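Local coordinates for SufC protein (Thermus thermophilus, PDB 2D2E) that probably hydrolyses ATP as the cytoplasmic ABC-type ATPase of the SUF machinery for iron-sulfur cluster assembly, at residues L24-P27 / V31-L34; E117-V122 / W131-L136; L232-E235 / W241-E244. All blocks are in the same frame, centred on the assembly; numbering follows the deposited sequence.

The three contacts follow one another along the chain, each closing before the next opens. Contact 1 joins strand 16-27 of the antiparallel sheet to strand 31-35 of the mixed sheet. Contact 2 is confined to the helical part, between helix 115-129 and the loop that follows it. Contact 3 pairs the last two helices, 228-237 and 239-244. The centres of contacts 1 and 3 are about 19 Å apart, and both contacts touch strand 213-218. Contact 2 lies across the chain's centre from both others. The chain is thus held at three separate places: between its sheets near the nucleotide site, within its helical part, and where the C-terminal helices pack on strand 213-218.

Contact 1: L24-P27 / V31-L34; sequences LVVP and VHAL
His32 projects from 31-34 toward strand 24-27, and its imidazole is the densest point of the contact. Val26 CG1 lies 4.1 Å from the centroid of the His32 ring and only 12° off the ring normal, which makes it a CH-pi contact over the face. Val26 CG2 also reaches the ring, 3.9 Å from His32 ND1. Pro27 crosses the imidazole at about a right angle, with Pro27 CD 3.6 Å from His32 CE1. Close to the same carbon, Val25 O approaches obliquely. The ring takes this place because CG of His32 is turned opposite the carbonyl carbon (chi1 -69°), and polar partners fix its rotation: His32 ND1 is hydrogen-bonded to His215 NE2, and His32 NE2 to Glu30 OE1.

Packing thins toward the other end. Leu24 and Leu34 meet by their methyl tips alone, Leu24 CD1 standing 4.0 Å from Leu34 CD1, although neighbours from strands 195-199 and 213-218 bury both. On the outer side Val25 points away from 31-34 and touches Gln3 and Glu5 of strand 3-13, and both it and Pro27 remain partly exposed. No hydrogen bond crosses the contact: the strand axes approach to 7.3 Å at 156°, and their backbones bond to different sheets, Val26 to Leu4 but His32 to Ala196 and Val198.

Two nearly antiparallel strands separated by a three-residue connection thus join layers by side chains, as where the antiparallel subdomain of an ABC ATPase packs on its P-loop core; Leu34 lies beside Lys42, a residue seen to bind ADP, though none is bound here.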
loop_
_atom_site.group_PDB
_atom_site.type_symbol
_atom_site.label_atom_id
_atom_site.label_comp_id
_atom_site.label_asym_id
_atom_site.label_seq_id
_atom_site.Cartn_x
_atom_site.Cartn_y
_atom_site.Cartn_z
ATOM N N LEU A 24 0.077 10.849 10.928
ATOM C CA LEU A 24 -0.654 10.667 9.680
ATOM C C LEU A 24 -1.861 9.787 9.949
ATOM O O LEU A 24 -1.707 8.668 10.404
ATOM C CB LEU A 24 0.273 9.990 8.648
ATOM C CG LEU A 24 -0.097 10.070 7.153
ATOM C CD1 LEU A 24 1.120 9.727 6.306
ATOM C CD2 LEU A 24 -1.234 9.123 6.829
ATOM N N VAL A 25 -3.056 10.302 9.663
ATOM C CA VAL A 25 -4.300 9.545 9.871
ATOM C C VAL A 25 -5.044 9.294 8.565
ATOM O O VAL A 25 -5.278 10.235 7.812
ATOM C CB VAL A 25 -5.275 10.328 10.802
ATOM C CG1 VAL A 25 -6.601 9.607 10.906
ATOM C CG2 VAL A 25 -4.680 10.451 12.193
ATOM N N VAL A 26 -5.408 8.042 8.292
ATOM C CA VAL A 26 -6.200 7.728 7.095
ATOM C C VAL A 26 -7.530 7.121 7.558
ATOM O O VAL A 26 -7.574 5.982 8.029
ATOM C CB VAL A 26 -5.520 6.701 6.174
ATOM C CG1 VAL A 26 -6.386 6.473 4.917
ATOM C CG2 VAL A 26 -4.139 7.209 5.743
ATOM N N PRO A 27 -8.633 7.872 7.428
ATOM C CA PRO A 27 -9.929 7.318 7.854
ATOM C C PRO A 27 -10.354 6.170 6.948
ATOM O O PRO A 27 -10.126 6.217 5.742
ATOM C CB PRO A 27 -10.887 8.495 7.695
ATOM C CG PRO A 27 -9.999 9.722 7.866
ATOM C CD PRO A 27 -8.754 9.296 7.065
ATOM N N VAL A 31 -8.948 7.408 0.649
ATOM C CA VAL A 31 -7.702 7.057 -0.039
ATOM C C VAL A 31 -6.833 8.305 0.022
ATOM O O VAL A 31 -7.192 9.372 -0.479
ATOM C CB VAL A 31 -7.925 6.667 -1.518
ATOM C CG1 VAL A 31 -6.573 6.416 -2.197
ATOM C CG2 VAL A 31 -8.777 5.411 -1.606
ATOM N N HIS A 32 -5.693 8.174 0.693
ATOM C CA HIS A 32 -4.770 9.296 0.830
ATOM C C HIS A 32 -3.470 9.036 0.088
ATOM O O HIS A 32 -3.140 7.880 -0.236
ATOM C CB HIS A 32 -4.425 9.518 2.292
ATOM C CG HIS A 32 -5.561 10.039 3.104
ATOM N ND1 HIS A 32 -5.372 10.633 4.332
ATOM C CD2 HIS A 32 -6.899 10.026 2.887
ATOM C CE1 HIS A 32 -6.550 10.966 4.838
ATOM N NE2 HIS A 32 -7.491 10.606 3.982
ATOM N N ALA A 33 -2.747 10.125 -0.161
ATOM C CA ALA A 33 -1.435 10.073 -0.803
ATOM C C ALA A 33 -0.365 10.571 0.188
ATOM O O ALA A 33 -0.629 11.487 0.988
ATOM C CB ALA A 33 -1.434 10.986 -2.065
ATOM N N LEU A 34 0.835 9.969 0.135
ATOM C CA LEU A 34 1.974 10.408 0.944
ATOM C C LEU A 34 3.083 10.662 -0.077
ATOM O O LEU A 34 3.584 9.730 -0.713
ATOM C CB LEU A 34 2.445 9.337 1.940
ATOM C CG LEU A 34 3.721 9.735 2.714
ATOM C CD1 LEU A 34 3.560 11.065 3.465
ATOM C CD2 LEU A 34 4.061 8.607 3.667
#

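Contact 2: E117-V122 / W131-L136; sequences EFWTKV and WDESYL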
loop_
_atom_site.group_PDB
_atom_site.type_symbol
_atom_site.label_atom_id
_atom_site.label_comp_id
_atom_site.label_asym_id
_atom_site.label_seq_id
_atom_site.Cartn_x
_atom_site.Cartn_y
_atom_site.Cartn_z
ATOM N N GLU A 117 -15.344 -21.466 -3.111
ATOM C CA GLU A 117 -15.087 -20.178 -2.486
ATOM C C GLU A 117 -13.995 -19.450 -3.257
ATOM O O GLU A 117 -14.099 -18.247 -3.539
ATOM C CB GLU A 117 -14.623 -20.366 -1.029
ATOM C CG GLU A 117 -14.374 -19.049 -0.306
ATOM C CD GLU A 117 -13.801 -19.225 1.099
ATOM O OE1 GLU A 117 -13.712 -20.375 1.567
ATOM O OE2 GLU A 117 -13.444 -18.205 1.736
ATOM N N PHE A 118 -12.946 -20.185 -3.604
ATOM C CA PHE A 118 -11.835 -19.575 -4.313
ATOM C C PHE A 118 -12.286 -18.973 -5.632
ATOM O O PHE A 118 -12.065 -17.787 -5.888
ATOM C CB PHE A 118 -10.733 -20.599 -4.608
ATOM C CG PHE A 118 -9.625 -20.050 -5.464
ATOM C CD1 PHE A 118 -8.697 -19.170 -4.932
ATOM C CD2 PHE A 118 -9.516 -20.414 -6.806
ATOM C CE1 PHE A 118 -7.665 -18.648 -5.717
ATOM C CE2 PHE A 118 -8.490 -19.897 -7.605
ATOM C CZ PHE A 118 -7.555 -19.006 -7.046
ATOM N N TRP A 119 -12.936 -19.773 -6.472
ATOM C CA TRP A 119 -13.332 -19.236 -7.768
ATOM C C TRP A 119 -14.418 -18.179 -7.722
ATOM O O TRP A 119 -14.470 -17.297 -8.588
ATOM C CB TRP A 119 -13.717 -20.375 -8.726
ATOM C CG TRP A 119 -12.505 -21.080 -9.271
ATOM C CD1 TRP A 119 -12.030 -22.317 -8.914
ATOM C CD2 TRP A 119 -11.584 -20.558 -10.227
ATOM N NE1 TRP A 119 -10.866 -22.590 -9.596
ATOM C CE2 TRP A 119 -10.571 -21.528 -10.409
ATOM C CE3 TRP A 119 -11.514 -19.360 -10.951
ATOM C CZ2 TRP A 119 -9.503 -21.335 -11.289
ATOM C CZ3 TRP A 119 -10.453 -19.173 -11.824
ATOM C CH2 TRP A 119 -9.462 -20.159 -11.986
ATOM N N THR A 120 -15.273 -18.237 -6.713
ATOM C CA THR A 120 -16.322 -17.236 -6.606
ATOM C C THR A 120 -15.670 -15.891 -6.304
ATOM O O THR A 120 -16.014 -14.870 -6.909
ATOM C CB THR A 120 -17.331 -17.633 -5.512
ATOM O OG1 THR A 120 -18.029 -18.813 -5.949
ATOM C CG2 THR A 120 -18.335 -16.518 -5.259
ATOM N N LYS A 121 -14.689 -15.900 -5.407
ATOM C CA LYS A 121 -13.980 -14.671 -5.044
ATOM C C LYS A 121 -13.105 -14.155 -6.177
ATOM O O LYS A 121 -13.026 -12.936 -6.423
ATOM C CB LYS A 121 -13.143 -14.912 -3.787
ATOM C CG LYS A 121 -14.005 -15.014 -2.536
ATOM C CD LYS A 121 -13.161 -15.251 -1.294
ATOM C CE LYS A 121 -14.019 -15.218 -0.045
ATOM N NZ LYS A 121 -13.202 -15.529 1.154
ATOM N N VAL A 122 -12.445 -15.077 -6.873
ATOM C CA VAL A 122 -11.602 -14.712 -7.996
ATOM C C VAL A 122 -12.458 -14.118 -9.103
ATOM O O VAL A 122 -12.098 -13.098 -9.685
ATOM C CB VAL A 122 -10.833 -15.939 -8.562
ATOM C CG1 VAL A 122 -10.402 -15.666 -9.983
ATOM C CG2 VAL A 122 -9.609 -16.230 -7.705
ATOM N N TRP A 131 -10.798 -7.924 -15.988
ATOM C CA TRP A 131 -9.693 -8.755 -16.490
ATOM C C TRP A 131 -10.245 -10.120 -16.907
ATOM O O TRP A 131 -11.249 -10.574 -16.357
ATOM C CB TRP A 131 -8.621 -8.976 -15.409
ATOM C CG TRP A 131 -7.775 -7.777 -15.109
ATOM C CD1 TRP A 131 -7.902 -6.528 -15.646
ATOM C CD2 TRP A 131 -6.705 -7.699 -14.158
ATOM N NE1 TRP A 131 -6.981 -5.677 -15.087
ATOM C CE2 TRP A 131 -6.228 -6.370 -14.176
ATOM C CE3 TRP A 131 -6.094 -8.627 -13.303
ATOM C CZ2 TRP A 131 -5.181 -5.934 -13.352
ATOM C CZ3 TRP A 131 -5.045 -8.189 -12.483
ATOM C CH2 TRP A 131 -4.600 -6.860 -12.521
ATOM N N ASP A 132 -9.578 -10.774 -17.859
ATOM C CA ASP A 132 -10.030 -12.081 -18.347
ATOM C C ASP A 132 -9.527 -13.219 -17.473
ATOM O O ASP A 132 -8.387 -13.204 -17.021
ATOM C CB ASP A 132 -9.554 -12.317 -19.784
ATOM C CG ASP A 132 -10.053 -13.651 -20.360
ATOM O OD1 ASP A 132 -9.596 -14.720 -19.909
ATOM O OD2 ASP A 132 -10.915 -13.628 -21.263
ATOM N N GLU A 133 -10.386 -14.206 -17.242
ATOM C CA GLU A 133 -10.020 -15.358 -16.420
ATOM C C GLU A 133 -8.770 -16.097 -16.916
ATOM O O GLU A 133 -8.099 -16.770 -16.139
ATOM C CB GLU A 133 -11.211 -16.319 -16.332
ATOM C CG GLU A 133 -11.205 -17.187 -15.086
ATOM C CD GLU A 133 -12.548 -17.846 -14.818
ATOM O OE1 GLU A 133 -13.546 -17.117 -14.641
ATOM O OE2 GLU A 133 -12.599 -19.093 -14.789
ATOM N N SER A 134 -8.455 -15.974 -18.205
ATOM C CA SER A 134 -7.275 -16.617 -18.777
ATOM C C SER A 134 -5.975 -16.149 -18.103
ATOM O O SER A 134 -4.971 -16.863 -18.110
ATOM C CB SER A 134 -7.203 -16.341 -20.288
ATOM O OG SER A 134 -7.108 -14.951 -20.562
ATOM N N TYR A 135 -6.001 -14.952 -17.520
ATOM C CA TYR A 135 -4.833 -14.406 -16.825
ATOM C C TYR A 135 -4.341 -15.331 -15.702
ATOM O O TYR A 135 -3.136 -15.452 -15.461
ATOM C CB TYR A 135 -5.182 -13.031 -16.242
ATOM C CG TYR A 135 -4.143 -12.484 -15.288
ATOM C CD1 TYR A 135 -2.927 -11.975 -15.756
ATOM C CD2 TYR A 135 -4.361 -12.515 -13.909
ATOM C CE1 TYR A 135 -1.959 -11.508 -14.859
ATOM C CE2 TYR A 135 -3.403 -12.071 -13.030
ATOM C CZ TYR A 135 -2.217 -11.566 -13.489
ATOM O OH TYR A 135 -1.311 -11.102 -12.552
ATOM N N LEU A 136 -5.284 -15.979 -15.026
ATOM C CA LEU A 136 -4.971 -16.882 -13.921
ATOM C C LEU A 136 -4.151 -18.103 -14.332
ATOM O O LEU A 136 -3.586 -18.788 -13.475
ATOM C CB LEU A 136 -6.264 -17.339 -13.248
ATOM C CG LEU A 136 -6.970 -16.352 -12.310
ATOM C CD1 LEU A 136 -6.979 -14.953 -12.880
ATOM C CD2 LEU A 136 -8.374 -16.842 -12.075
#
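Ser134 OG bonds Asp132 OD1 at 2.6 Å in the loop that faces Trp119 and Val122 of the helix, meeting the carboxylate from 60° out of its plane. The backbone N of Ser134 points to the same oxygen, consistent with an Asx turn, though its modelled distance is too short to be trusted. The turn overlaps the start of the 3-10 segment 133-136, which carries Glu133 and Leu136 to the helix.

Across the contact, Glu133 lies obliquely against the indole of Trp119, its carboxylate plane tilted 34° from the ring. Glu133 CG comes to 3.9 Å from Trp119 CZ3, and Glu133 OE2 to 3.7 Å from that same carbon. With CG opposite the backbone N (chi1 -154°) and an extended chain beyond, Glu133 reaches back to the helix, where OE1 forms a salt bridge with Lys123. Leu136 points toward Trp119 and Val122, but it was modelled in two conformers and its closest approaches are doubtful, so only its general position is secure. Phe118 CE2 sits 3.9 Å above the Trp119 plane, over its centre, while Trp119 NE1 is hydrogen-bonded to a glycerol, probably from the crystallisation liquor. Replacing Trp119 by an alanine is likely to leave the Glu133 chain without the ring it lies against and to uncover Phe118 CE2.

Around this pairing of helix 115-129 with the loop after it, Phe118 and Tyr135 touch helix 97-109, and Tyr135 and Leu136 touch helix 148-160, placing the contact inside the helical part of the ATPase, away from the sheets.

Contact 3: L232-E235 / W241-E244; sequences LELE and WLKE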
loop_
_atom_site.group_PDB
_atom_site.type_symbol
_atom_site.label_atom_id
_atom_site.label_comp_id
_atom_site.label_asym_id
_atom_site.label_seq_id
_atom_site.Cartn_x
_atom_site.Cartn_y
_atom_site.Cartn_z
ATOM N N LEU A 232 -0.876 18.666 -7.128
ATOM C CA LEU A 232 -0.757 19.322 -8.422
ATOM C C LEU A 232 0.263 20.450 -8.395
ATOM O O LEU A 232 1.114 20.562 -9.291
ATOM C CB LEU A 232 -2.125 19.869 -8.858
ATOM C CG LEU A 232 -3.154 18.759 -9.133
ATOM C CD1 LEU A 232 -4.585 19.299 -9.092
ATOM C CD2 LEU A 232 -2.847 18.137 -10.478
ATOM N N GLU A 233 0.188 21.285 -7.368
ATOM C CA GLU A 233 1.114 22.402 -7.282
ATOM C C GLU A 233 2.538 21.899 -7.070
ATOM O O GLU A 233 3.479 22.448 -7.617
ATOM C CB GLU A 233 0.697 23.376 -6.177
ATOM C CG GLU A 233 1.471 24.697 -6.287
ATOM C CD GLU A 233 0.820 25.856 -5.557
ATOM O OE1 GLU A 233 1.252 27.007 -5.801
ATOM O OE2 GLU A 233 -0.109 25.624 -4.749
ATOM N N LEU A 234 2.693 20.825 -6.295
ATOM C CA LEU A 234 4.014 20.237 -6.082
ATOM C C LEU A 234 4.581 19.732 -7.400
ATOM O O LEU A 234 5.777 19.871 -7.665
ATOM C CB LEU A 234 3.940 19.045 -5.120
ATOM C CG LEU A 234 4.313 19.263 -3.660
ATOM C CD1 LEU A 234 4.048 17.964 -2.897
ATOM C CD2 LEU A 234 5.784 19.653 -3.547
ATOM N N GLU A 235 3.739 19.132 -8.238
ATOM C CA GLU A 235 4.239 18.644 -9.506
ATOM C C GLU A 235 4.661 19.811 -10.411
ATOM O O GLU A 235 5.688 19.747 -11.089
ATOM C CB GLU A 235 3.184 17.785 -10.197
ATOM C CG GLU A 235 3.744 16.913 -11.311
ATOM C CD GLU A 235 4.882 15.993 -10.869
ATOM O OE1 GLU A 235 4.943 15.520 -9.683
ATOM O OE2 GLU A 235 5.741 15.703 -11.720
ATOM N N TRP A 241 10.155 24.236 -3.804
ATOM C CA TRP A 241 9.176 25.296 -3.627
ATOM C C TRP A 241 8.437 25.109 -2.309
ATOM O O TRP A 241 8.293 26.048 -1.525
ATOM C CB TRP A 241 8.163 25.297 -4.772
ATOM C CG TRP A 241 6.856 25.923 -4.388
ATOM C CD1 TRP A 241 6.601 27.253 -4.214
ATOM C CD2 TRP A 241 5.645 25.234 -4.036
ATOM N NE1 TRP A 241 5.312 27.439 -3.775
ATOM C CE2 TRP A 241 4.702 26.215 -3.657
ATOM C CE3 TRP A 241 5.268 23.881 -4.007
ATOM C CZ2 TRP A 241 3.404 25.892 -3.247
ATOM C CZ3 TRP A 241 3.976 23.555 -3.599
ATOM C CH2 TRP A 241 3.056 24.561 -3.226
ATOM N N LEU A 242 7.959 23.890 -2.066
ATOM C CA LEU A 242 7.226 23.612 -0.843
ATOM C C LEU A 242 8.080 23.740 0.412
ATOM O O LEU A 242 7.604 24.226 1.443
ATOM C CB LEU A 242 6.595 22.216 -0.900
ATOM C CG LEU A 242 5.742 21.829 0.313
ATOM C CD1 LEU A 242 4.548 22.762 0.468
ATOM C CD2 LEU A 242 5.263 20.395 0.121
ATOM N N LYS A 243 9.334 23.311 0.332
ATOM C CA LYS A 243 10.221 23.401 1.480
ATOM C C LYS A 243 10.257 24.847 1.967
ATOM O O LYS A 243 10.239 25.101 3.172
ATOM C CB LYS A 243 11.637 22.938 1.110
ATOM C CG LYS A 243 12.654 23.095 2.241
ATOM C CD LYS A 243 14.095 23.025 1.743
ATOM C CE LYS A 243 14.485 21.625 1.310
ATOM N NZ LYS A 243 15.949 21.541 1.004
ATOM N N GLU A 244 10.288 25.794 1.033
ATOM C CA GLU A 244 10.323 27.209 1.402
ATOM C C GLU A 244 8.970 27.711 1.908
ATOM O O GLU A 244 8.899 28.393 2.933
ATOM C CB GLU A 244 10.791 28.048 0.209
#
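The aromatic contact is between Glu233 and Trp241. Glu233 CG lies 3.9 Å from the centroid of the six-membered ring of Trp241 and 30° off its normal, a CH-pi contact over the face, with Glu233 CG to Trp241 CH2 as the shortest approach at 3.4 Å. The extended Glu233 chain crosses the indole at about a right angle, and its carboxylate, tilted 24° from the ring plane, continues past the rim, with Glu233 CD 3.5 Å from Trp241 CZ2. Turning CG of Trp241 opposite the backbone N (chi1 156°) directs the indole at the preceding helix.

Charge enters through Lys237, which forms a salt bridge with Glu233 OE1 and a cation-pi contact with Trp241, thus linking both partners. The setting is a pair of consecutive short helices, 228-237 and 239-244, that follow the edge strand 221-226 of the mixed sheet and lie at the C-terminal end of the modelled chain.

Apolar packing makes up the inner side. Leu234 CD2 rests 3.8 Å from Leu242 CB, and the same methyl lies 4.3 Å from Trp241 CE3. Strand 213-218 covers the leucines, Val216 touching both and Met218 touching Leu242.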